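Local coordinates for protein aspartokinase 1, chloroplastic (Arabidopsis thaliana, PDB 2CDQ) that phosphorylates L-aspartate with ATP, the first step toward lysine, threonine, methionine and isoleucine, and carries ACT domains that bind the effectors lysine and S-adenosylmethionine, at residues A421-I426 with G473-L478. Residues are numbered along the deposited sequence; the frame is centred on the assembly and turned at random.
Sequences AIISLI and GCVQAL
Ile423 reaches from the strand to the helix face carrying Cys474, Val475 and Leu478, and its CG1, CG2 and CD1 each meet a different residue. CG1 lies beside the backbone N (chi1 -66°) and passes Val475 CG2 at 4.0 Å, the two side chains lying alongside and pointing opposite ways. The chain then continues extended (chi2 160°), which carries CD1 to 3.6 Å from Cys474 CB. The other branch, CG2, points further along the strand and meets Leu478 CD1 at 3.8 Å. This same leucine methyl also faces Leu425 CD1, 4.1 Å away, where the two leucines cross at about a right angle. Over 421-426 and 473-478 strand and helix run nearly parallel, the segment axes approaching to 10.0 Å and inclined by 15°. Leu425 also touches Ala439 of helix 432-446, which packs beside the helix on the same face of the antiparallel sheet, while Ser424, on the other face, packs against Glu379 of the second subunit. This is the helix-on-sheet layering of an ACT domain. Aliphatic carbons make every contact here and all five residues are buried, so van der Waals packing and hydrophobic burial hold helix to sheet, without directional polar bonds.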
loop_
_atom_site.group_PDB
_atom_site.type_symbol
_atom_site.label_atom_id
_atom_site.label_comp_id
_atom_site.label_asym_id
_atom_site.label_seq_id
_atom_site.Cartn_x
_atom_site.Cartn_y
_atom_site.Cartn_z
ATOM N N ALA A 421 12.166 9.574 7.495
ATOM C CA ALA A 421 11.297 9.806 8.644
ATOM C C ALA A 421 9.872 10.014 8.163
ATOM O O ALA A 421 9.665 10.482 7.040
ATOM C CB ALA A 421 11.773 11.017 9.439
ATOM N N ILE A 422 8.903 9.665 9.013
ATOM C CA ILE A 422 7.483 9.840 8.703
ATOM C C ILE A 422 6.895 10.988 9.519
ATOM O O ILE A 422 6.999 10.994 10.743
ATOM C CB ILE A 422 6.639 8.581 9.046
ATOM C CG1 ILE A 422 7.401 7.267 8.779
ATOM C CG2 ILE A 422 5.266 8.654 8.366
ATOM C CD1 ILE A 422 7.002 6.517 7.549
ATOM N N ILE A 423 6.286 11.959 8.845
ATOM C CA ILE A 423 5.417 12.926 9.516
ATOM C C ILE A 423 3.979 12.488 9.266
ATOM O O ILE A 423 3.553 12.352 8.121
ATOM C CB ILE A 423 5.640 14.383 9.011
ATOM C CG1 ILE A 423 7.036 14.874 9.394
ATOM C CG2 ILE A 423 4.562 15.341 9.556
ATOM C CD1 ILE A 423 7.520 16.039 8.559
ATOM N N SER A 424 3.245 12.238 10.340
ATOM C CA SER A 424 1.834 11.893 10.227
ATOM C C SER A 424 0.973 13.077 10.634
ATOM O O SER A 424 1.146 13.633 11.717
ATOM C CB SER A 424 1.494 10.673 11.085
ATOM O OG SER A 424 1.765 9.464 10.397
ATOM N N LEU A 425 0.057 13.464 9.752
ATOM C CA LEU A 425 -0.946 14.469 10.070
ATOM C C LEU A 425 -2.252 13.805 10.493
ATOM O O LEU A 425 -2.876 13.085 9.710
ATOM C CB LEU A 425 -1.178 15.385 8.870
ATOM C CG LEU A 425 -0.478 16.747 8.791
ATOM C CD1 LEU A 425 0.852 16.803 9.548
ATOM C CD2 LEU A 425 -0.309 17.169 7.330
ATOM N N ILE A 426 -2.645 14.040 11.740
ATOM C CA ILE A 426 -3.896 13.523 12.286
ATOM C C ILE A 426 -4.880 14.683 12.389
ATOM O O ILE A 426 -4.696 15.594 13.202
ATOM C CB ILE A 426 -3.701 12.903 13.697
ATOM C CG1 ILE A 426 -2.384 12.099 13.791
ATOM C CG2 ILE A 426 -4.929 12.098 14.108
ATOM C CD1 ILE A 426 -2.313 10.829 12.953
ATOM N N GLY A 473 12.618 20.120 11.832
ATOM C CA GLY A 473 12.320 21.461 11.336
ATOM C C GLY A 473 10.998 21.547 10.596
ATOM O O GLY A 473 10.349 22.593 10.603
ATOM N N CYS A 474 10.600 20.452 9.952
ATOM C CA CYS A 474 9.310 20.393 9.264
ATOM C C CYS A 474 8.161 20.341 10.261
ATOM O O CYS A 474 7.168 21.051 10.099
ATOM C CB CYS A 474 9.229 19.187 8.329
ATOM S SG CYS A 474 10.137 19.363 6.789
ATOM N N VAL A 475 8.300 19.501 11.285
ATOM C CA VAL A 475 7.277 19.360 12.316
ATOM C C VAL A 475 7.004 20.711 12.981
ATOM O O VAL A 475 5.850 21.113 13.144
ATOM C CB VAL A 475 7.655 18.288 13.366
ATOM C CG1 VAL A 475 6.707 18.335 14.545
ATOM C CG2 VAL A 475 7.631 16.901 12.743
ATOM N N GLN A 476 8.073 21.415 13.332
ATOM C CA GLN A 476 7.965 22.734 13.947
ATOM C C GLN A 476 7.236 23.718 13.039
ATOM O O GLN A 476 6.327 24.419 13.488
ATOM C CB GLN A 476 9.350 23.269 14.307
ATOM C CG GLN A 476 10.091 22.406 15.318
ATOM C CD GLN A 476 11.522 22.849 15.537
ATOM O OE1 GLN A 476 11.893 23.983 15.227
ATOM N NE2 GLN A 476 12.335 21.953 16.080
ATOM N N ALA A 477 7.630 23.757 11.768
ATOM C CA ALA A 477 6.976 24.613 10.780
ATOM C C ALA A 477 5.477 24.292 10.653
ATOM O O ALA A 477 4.634 25.195 10.696
ATOM C CB ALA A 477 7.669 24.490 9.441
ATOM N N LEU A 478 5.153 23.007 10.521
ATOM C CA LEU A 478 3.768 22.571 10.398
ATOM C C LEU A 478 2.942 22.970 11.623
ATOM O O LEU A 478 1.810 23.446 11.493
ATOM C CB LEU A 478 3.693 21.060 10.142
ATOM C CG LEU A 478 4.086 20.572 8.737
ATOM C CD1 LEU A 478 4.107 19.058 8.677
ATOM C CD2 LEU A 478 3.170 21.128 7.639
#